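Local coordinates for translation initiation factor eIF2b-like protein,Translation initiation factor eIF2b-like protein (Chaetomium thermophilum, PDB 4ZEM) that forms the beta subunit of eIF2B, a complex that probably acts as the guanine nucleotide exchange factor for eIF2 in translation initiation, at residues D350-P354 against D355-V359; E29-I32 against F33-R37; K202-E205 against R206-K210. All coordinates share one frame; numbering follows the deposited sequence. Where two conformers were deposited one is given.

Contact 1 of 3, residues D350-P354 against D355-V359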
loop_
_atom_site.group_PDB
_atom_site.type_symbol
_atom_site.label_atom_id
_atom_site.label_comp_id
_atom_site.label_asym_id
_atom_site.label_seq_id
_atom_site.Cartn_x
_atom_site.Cartn_y
_atom_site.Cartn_z
ATOM N N ASP A 350 -2.212 16.245 -1.841
ATOM C CA ASP A 350 -1.767 17.160 -0.812
ATOM C C ASP A 350 -0.984 16.386 0.221
ATOM O O ASP A 350 -1.012 15.158 0.257
ATOM C CB ASP A 350 -2.944 17.871 -0.142
ATOM C CG ASP A 350 -3.430 19.062 -0.927
ATOM O OD1 ASP A 350 -2.889 19.338 -2.024
ATOM O OD2 ASP A 350 -4.360 19.728 -0.435
ATOM N N TYR A 351 -0.251 17.121 1.037
ATOM C CA TYR A 351 0.543 16.528 2.088
ATOM C C TYR A 351 -0.017 16.969 3.433
ATOM O O TYR A 351 -0.330 18.142 3.632
ATOM C CB TYR A 351 2.012 16.921 1.932
ATOM C CG TYR A 351 2.868 16.633 3.138
ATOM C CD1 TYR A 351 3.414 15.370 3.335
ATOM C CD2 TYR A 351 3.162 17.629 4.062
ATOM C CE1 TYR A 351 4.209 15.098 4.432
ATOM C CE2 TYR A 351 3.960 17.370 5.161
ATOM C CZ TYR A 351 4.482 16.101 5.341
ATOM O OH TYR A 351 5.276 15.826 6.430
ATOM N N ILE A 352 -0.179 16.024 4.348
ATOM C CA ILE A 352 -0.615 16.372 5.687
ATOM C C ILE A 352 0.535 16.109 6.644
ATOM O O ILE A 352 1.017 14.981 6.734
ATOM C CB ILE A 352 -1.851 15.559 6.105
ATOM C CG1 ILE A 352 -3.033 15.893 5.196
ATOM C CG2 ILE A 352 -2.193 15.815 7.567
ATOM C CD1 ILE A 352 -4.319 15.236 5.609
ATOM N N PRO A 353 0.982 17.149 7.363
ATOM C CA PRO A 353 2.059 16.982 8.344
ATOM C C PRO A 353 1.557 16.178 9.550
ATOM O O PRO A 353 0.348 16.142 9.791
ATOM C CB PRO A 353 2.428 18.423 8.712
ATOM C CG PRO A 353 1.212 19.211 8.428
ATOM C CD PRO A 353 0.512 18.543 7.282
ATOM N N PRO A 354 2.469 15.519 10.283
ATOM C CA PRO A 354 2.070 14.628 11.385
ATOM C C PRO A 354 1.293 15.307 12.526
ATOM O O PRO A 354 0.501 14.637 13.196
ATOM C CB PRO A 354 3.416 14.091 11.893
ATOM C CG PRO A 354 4.426 15.119 11.451
ATOM C CD PRO A 354 3.933 15.563 10.114
ATOM N N ASP A 355 1.507 16.600 12.744
ATOM C CA ASP A 355 0.792 17.326 13.793
ATOM C C ASP A 355 -0.725 17.310 13.590
ATOM O O ASP A 355 -1.483 17.313 14.558
ATOM C CB ASP A 355 1.301 18.764 13.891
ATOM C CG ASP A 355 2.445 18.904 14.876
ATOM O OD1 ASP A 355 2.972 17.860 15.320
ATOM O OD2 ASP A 355 2.815 20.048 15.218
ATOM N N LEU A 356 -1.153 17.325 12.330
ATOM C CA LEU A 356 -2.573 17.292 11.963
ATOM C C LEU A 356 -3.211 15.902 12.038
ATOM O O LEU A 356 -4.427 15.776 11.906
ATOM C CB LEU A 356 -2.776 17.858 10.556
ATOM C CG LEU A 356 -2.442 19.348 10.432
ATOM C CD1 LEU A 356 -2.695 19.878 9.022
ATOM C CD2 LEU A 356 -3.217 20.154 11.469
ATOM N N VAL A 357 -2.399 14.861 12.199
ATOM C CA VAL A 357 -2.926 13.491 12.237
ATOM C C VAL A 357 -2.961 12.890 13.644
ATOM O O VAL A 357 -1.973 12.931 14.361
ATOM C CB VAL A 357 -2.101 12.548 11.336
ATOM C CG1 VAL A 357 -2.707 11.148 11.337
ATOM C CG2 VAL A 357 -2.018 13.102 9.930
ATOM N N ASP A 358 -4.093 12.304 14.022
ATOM C CA ASP A 358 -4.227 11.724 15.357
ATOM C C ASP A 358 -4.012 10.216 15.381
ATOM O O ASP A 358 -3.265 9.706 16.209
ATOM C CB ASP A 358 -5.601 12.054 15.939
ATOM C CG ASP A 358 -5.775 13.532 16.194
ATOM O OD1 ASP A 358 -5.140 14.043 17.142
ATOM O OD2 ASP A 358 -6.531 14.186 15.442
ATOM N N VAL A 359 -4.668 9.505 14.474
ATOM C CA VAL A 359 -4.571 8.055 14.443
ATOM C C VAL A 359 -4.191 7.548 13.054
ATOM O O VAL A 359 -4.710 8.031 12.048
ATOM C CB VAL A 359 -5.901 7.390 14.859
ATOM C CG1 VAL A 359 -5.793 5.875 14.773
ATOM C CG2 VAL A 359 -6.304 7.819 16.251
#
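The backbone N-H of V357 donates to P354 O at 3.1 Å (N to O), with an angle of 153° at the hydrogen. One residue earlier, L356 N gives a similar bond to P353 O at 3.2 Å, bent to 142°. Both join residues three apart, so the chain turns twice in the 3-10 manner over P354, D355 and L356. Both acceptors are proline carbonyls. A proline has no N-H to donate, so P353 and P354 enter this turn as acceptors alone.

The turn lies between two sheets. Strand 349-352 ends at I352 on the edge of a small three-stranded antiparallel sheet. Strand 359-362 starts just after the turn and runs in the main mixed sheet, the Rossmann-like core of the family.

I352, at the end of the strand, is the centre of the apolar packing here. Its CG2 branch is anti to the backbone N, while CG1 lies beside that N (chi1 -63°). CG2 meets V357 CG2 at 3.6 Å and L356 CB at 3.7 Å. The I352 side chain crosses both partners at about a right angle. V357 presents the methyl that stands beside its own backbone N. The L356 side chain runs past the P353 ring at a slant, with L356 CD1 3.9 Å from P353 CD. Helix 287-296 packs against I352 and L356, and its C288 touches both. V357 also rests on L281 of the neighbouring strand. D355 is exposed, and its OD1 makes a salt bridge with R369, a residue that the P354 ring also touches.

Contact 2 of 3, residues E29-I32 against F33-R37; sequences ESLI and FLLKR
From E29 to K36 the backbone is alpha-helical, with four bonds crossing from the first half to the second, from F33 N to E29 O (3.0 Å) through K36 N to I32 O (3.1 Å). The L35 N to L31 O bond between them is 2.9 Å long.

L31 reaches along the helix to the residues one turn on. Its CD1 is 4.3 Å from L35 CG and 4.4 Å from L34 CD1, which is loose apolar packing. The buried side, with L31, L34 and L35, faces other helices of the N-terminal helical region. W15 of helix 12-18 touches L31 and L34, and helix 43-59 meets L31 and L35.

I32 and K36 follow one another along the helix near A82 of helix 65-82, which touches both, and I32 CG2 stands 4.2 Å from K36 CD. The lysine chain bends at chi3 (-51°), and its CG and CE stay near I32 O. The F33 ring leaves with CG anti to the backbone N (chi1 -180°), which carries it toward R37. There R37 CG lies over one ring face near the rim, and F33 CE1 lies over the guanidinium. E29 OE2 pairs with R78 of helix 65-82.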
loop_
_atom_site.group_PDB
_atom_site.type_symbol
_atom_site.label_atom_id
_atom_site.label_comp_id
_atom_site.label_asym_id
_atom_site.label_seq_id
_atom_site.Cartn_x
_atom_site.Cartn_y
_atom_site.Cartn_z
ATOM N N GLU A 29 6.935 -5.432 -19.760
ATOM C CA GLU A 29 6.602 -4.380 -20.719
ATOM C C GLU A 29 5.100 -4.107 -20.821
ATOM O O GLU A 29 4.686 -2.963 -21.010
ATOM C CB GLU A 29 7.154 -4.729 -22.100
ATOM C CG GLU A 29 7.330 -3.521 -23.000
ATOM C CD GLU A 29 8.123 -2.412 -22.330
ATOM O OE1 GLU A 29 7.702 -1.239 -22.423
ATOM O OE2 GLU A 29 9.172 -2.712 -21.720
ATOM N N SER A 30 4.289 -5.155 -20.716
ATOM C CA SER A 30 2.837 -4.996 -20.693
ATOM C C SER A 30 2.399 -4.198 -19.467
ATOM O O SER A 30 1.539 -3.324 -19.561
ATOM C CB SER A 30 2.131 -6.353 -20.716
ATOM O OG SER A 30 2.768 -7.251 -21.605
ATOM N N LEU A 31 2.983 -4.512 -18.315
ATOM C CA LEU A 31 2.653 -3.795 -17.088
ATOM C C LEU A 31 3.091 -2.335 -17.183
ATOM O O LEU A 31 2.368 -1.440 -16.748
ATOM C CB LEU A 31 3.301 -4.459 -15.870
ATOM C CG LEU A 31 2.876 -3.914 -14.500
ATOM C CD1 LEU A 31 1.373 -3.662 -14.445
ATOM C CD2 LEU A 31 3.317 -4.834 -13.369
ATOM N N ILE A 32 4.266 -2.103 -17.767
ATOM C CA ILE A 32 4.772 -0.748 -17.963
ATOM C C ILE A 32 3.770 0.036 -18.796
ATOM O O ILE A 32 3.470 1.193 -18.508
ATOM C CB ILE A 32 6.151 -0.737 -18.669
ATOM C CG1 ILE A 32 7.226 -1.353 -17.777
ATOM C CG2 ILE A 32 6.558 0.682 -19.040
ATOM C CD1 ILE A 32 7.627 -0.474 -16.629
ATOM N N PHE A 33 3.232 -0.627 -19.813
ATOM C CA PHE A 33 2.237 -0.029 -20.689
ATOM C C PHE A 33 0.973 0.343 -19.915
ATOM O O PHE A 33 0.416 1.423 -20.107
ATOM C CB PHE A 33 1.905 -0.987 -21.836
ATOM C CG PHE A 33 0.886 -0.453 -22.798
ATOM C CD1 PHE A 33 1.237 0.501 -23.737
ATOM C CD2 PHE A 33 -0.421 -0.911 -22.770
ATOM C CE1 PHE A 33 0.302 0.993 -24.627
ATOM C CE2 PHE A 33 -1.362 -0.424 -23.657
ATOM C CZ PHE A 33 -0.999 0.528 -24.587
ATOM N N LEU A 34 0.527 -0.556 -19.042
ATOM C CA LEU A 34 -0.675 -0.321 -18.241
ATOM C C LEU A 34 -0.494 0.848 -17.276
ATOM O O LEU A 34 -1.410 1.650 -17.086
ATOM C CB LEU A 34 -1.071 -1.586 -17.473
ATOM C CG LEU A 34 -1.496 -2.775 -18.337
ATOM C CD1 LEU A 34 -1.791 -3.997 -17.485
ATOM C CD2 LEU A 34 -2.711 -2.404 -19.170
ATOM N N LEU A 35 0.683 0.939 -16.667
ATOM C CA LEU A 35 0.978 2.017 -15.731
ATOM C C LEU A 35 1.007 3.390 -16.405
ATOM O O LEU A 35 0.485 4.362 -15.857
ATOM C CB LEU A 35 2.310 1.762 -15.032
ATOM C CG LEU A 35 2.400 0.517 -14.148
ATOM C CD1 LEU A 35 3.818 0.337 -13.634
ATOM C CD2 LEU A 35 1.427 0.630 -12.995
ATOM N N LYS A 36 1.620 3.466 -17.586
ATOM C CA LYS A 36 1.714 4.725 -18.328
ATOM C C LYS A 36 0.364 5.226 -18.845
ATOM O O LYS A 36 0.079 6.423 -18.787
ATOM C CB LYS A 36 2.690 4.589 -19.499
ATOM C CG LYS A 36 4.124 4.285 -19.097
ATOM C CD LYS A 36 5.062 4.424 -20.287
ATOM C CE LYS A 36 4.565 3.631 -21.488
ATOM N NZ LYS A 36 5.523 3.682 -22.632
ATOM N N ARG A 37 -0.460 4.317 -19.358
ATOM C CA ARG A 37 -1.782 4.695 -19.846
ATOM C C ARG A 37 -2.724 4.857 -18.669
ATOM O O ARG A 37 -3.853 5.328 -18.823
ATOM C CB ARG A 37 -2.325 3.662 -20.833
ATOM C CG ARG A 37 -1.448 3.443 -22.052
ATOM C CD ARG A 37 -1.449 4.681 -22.930
ATOM N NE ARG A 37 -0.612 4.529 -24.117
ATOM C CZ ARG A 37 -1.020 3.982 -25.256
ATOM N NH1 ARG A 37 -2.263 3.529 -25.368
ATOM N NH2 ARG A 37 -0.189 3.889 -26.285
#

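Contact 3 of 3, residues K202-E205 against R206-K210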
loop_
_atom_site.group_PDB
_atom_site.type_symbol
_atom_site.label_atom_id
_atom_site.label_comp_id
_atom_site.label_asym_id
_atom_site.label_seq_id
_atom_site.Cartn_x
_atom_site.Cartn_y
_atom_site.Cartn_z
ATOM N N LYS A 202 -11.792 3.376 -1.832
ATOM C CA LYS A 202 -12.327 2.035 -1.589
ATOM C C LYS A 202 -12.083 1.536 -0.177
ATOM O O LYS A 202 -12.942 0.877 0.408
ATOM C CB LYS A 202 -11.746 1.028 -2.581
ATOM C CG LYS A 202 -12.525 0.912 -3.868
ATOM C CD LYS A 202 -13.888 0.302 -3.552
ATOM C CE LYS A 202 -14.789 0.227 -4.768
ATOM N NZ LYS A 202 -16.023 -0.551 -4.466
ATOM N N THR A 203 -10.911 1.848 0.364
ATOM C CA THR A 203 -10.565 1.442 1.716
ATOM C C THR A 203 -11.519 2.068 2.729
ATOM O O THR A 203 -11.984 1.394 3.644
ATOM C CB THR A 203 -9.119 1.825 2.054
ATOM O OG1 THR A 203 -8.240 1.142 1.161
ATOM C CG2 THR A 203 -8.779 1.430 3.488
ATOM N N VAL A 204 -11.820 3.351 2.550
ATOM C CA VAL A 204 -12.744 4.047 3.432
ATOM C C VAL A 204 -14.164 3.499 3.260
ATOM O O VAL A 204 -14.896 3.315 4.240
ATOM C CB VAL A 204 -12.746 5.569 3.168
ATOM C CG1 VAL A 204 -13.743 6.266 4.084
ATOM C CG2 VAL A 204 -11.353 6.142 3.368
ATOM N N GLU A 205 -14.543 3.218 2.020
ATOM C CA GLU A 205 -15.866 2.671 1.748
ATOM C C GLU A 205 -16.054 1.331 2.460
ATOM O O GLU A 205 -17.081 1.107 3.097
ATOM C CB GLU A 205 -16.088 2.513 0.240
ATOM C CG GLU A 205 -16.158 3.837 -0.528
ATOM C CD GLU A 205 -16.474 3.654 -2.009
ATOM O OE1 GLU A 205 -16.917 2.551 -2.397
ATOM O OE2 GLU A 205 -16.266 4.611 -2.788
ATOM N N ARG A 206 -15.060 0.453 2.371
ATOM C CA ARG A 206 -15.157 -0.852 3.013
ATOM C C ARG A 206 -15.188 -0.701 4.532
ATOM O O ARG A 206 -15.853 -1.472 5.227
ATOM C CB ARG A 206 -14.002 -1.759 2.579
ATOM C CG ARG A 206 -14.018 -2.106 1.090
ATOM C CD ARG A 206 -13.168 -3.332 0.791
ATOM N NE ARG A 206 -13.117 -3.642 -0.636
ATOM C CZ ARG A 206 -12.043 -3.473 -1.403
ATOM N NH1 ARG A 206 -12.088 -3.784 -2.691
ATOM N NH2 ARG A 206 -10.918 -3.000 -0.883
ATOM N N PHE A 207 -14.482 0.309 5.035
ATOM C CA PHE A 207 -14.471 0.621 6.452
ATOM C C PHE A 207 -15.845 1.108 6.937
ATOM O O PHE A 207 -16.362 0.632 7.954
ATOM C CB PHE A 207 -13.399 1.677 6.707
ATOM C CG PHE A 207 -13.243 2.070 8.149
ATOM C CD1 PHE A 207 -12.412 1.348 8.989
ATOM C CD2 PHE A 207 -13.892 3.187 8.652
ATOM C CE1 PHE A 207 -12.246 1.717 10.311
ATOM C CE2 PHE A 207 -13.723 3.564 9.969
ATOM C CZ PHE A 207 -12.905 2.828 10.805
ATOM N N LEU A 208 -16.443 2.041 6.201
ATOM C CA LEU A 208 -17.746 2.578 6.580
ATOM C C LEU A 208 -18.856 1.535 6.489
ATOM O O LEU A 208 -19.701 1.432 7.384
ATOM C CB LEU A 208 -18.098 3.779 5.707
ATOM C CG LEU A 208 -17.194 4.995 5.896
ATOM C CD1 LEU A 208 -17.554 6.075 4.881
ATOM C CD2 LEU A 208 -17.267 5.523 7.331
ATOM N N VAL A 209 -18.842 0.755 5.410
ATOM C CA VAL A 209 -19.835 -0.293 5.199
ATOM C C VAL A 209 -19.776 -1.361 6.294
ATOM O O VAL A 209 -20.814 -1.823 6.775
ATOM C CB VAL A 209 -19.660 -0.942 3.797
ATOM C CG1 VAL A 209 -20.351 -2.295 3.707
ATOM C CG2 VAL A 209 -20.165 0.011 2.720
ATOM N N LYS A 210 -18.564 -1.726 6.704
ATOM C CA LYS A 210 -18.374 -2.713 7.760
ATOM C C LYS A 210 -18.908 -2.149 9.075
ATOM O O LYS A 210 -19.600 -2.837 9.828
ATOM C CB LYS A 210 -16.895 -3.088 7.893
ATOM C CG LYS A 210 -16.622 -4.476 8.484
ATOM C CD LYS A 210 -16.947 -4.618 9.950
ATOM C CE LYS A 210 -16.553 -6.003 10.437
ATOM N NZ LYS A 210 -17.170 -7.076 9.616
#
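V204 and L208 lie side by side and point the same way, with V204 CG1 3.9 Å from L208 CD1. V204 CG1 is anti to the backbone N (chi1 179°), and L208 CG stands beside its own N (chi1 -66°). These two torsions bring the methyls together one turn apart. Underneath, L208 N donates to V204 O at 2.8 Å.

This is helix 202-214, which links the parallel strands 194-198 and 218-222 in a beta-alpha-beta unit. L304 of strand 301-304 touches V204 and F207, and L243 of helix 237-246 touches L208.

The exposed side is charged. In the conformer described here, one of two, R206 is extended from CG to NE and runs back past K202, with R206 NH2 4.4 Å from K202 CB. Its guanidinium then pairs with D178 of helix 154-182, though the other conformer may differ. D178 also bonds T203 OG1. K202 NZ makes a long salt bridge with E205 OE1, 3.8 Å away. K202 NZ and R206 NH1 are like charges 5.4 Å apart in this conformer. E205 lies near K202 and D178 near R206, and these acids may partly offset the repulsion.

Contacts 2 and 3 are both turns of alpha-helix with one apolar and one polar side, but they hold different parts of the fold. Contact 2 sits in the N-terminal helical region, where it packs on neighbouring helices. Contact 3 lies on a helix of the Rossmann-like part and packs partly on a strand. Contact 1 is no helix of that kind; it is a 3-10 turn that joins the small sheet to the main one. None is wholly core, since each has buried and exposed residues. Contact 1 relies most on proline and aliphatic packing, whereas contact 3 carries the most charge pairing. Contacts 1 and 3 come within about 9 Å (nearest atoms) without touching; contact 2 is farther from both.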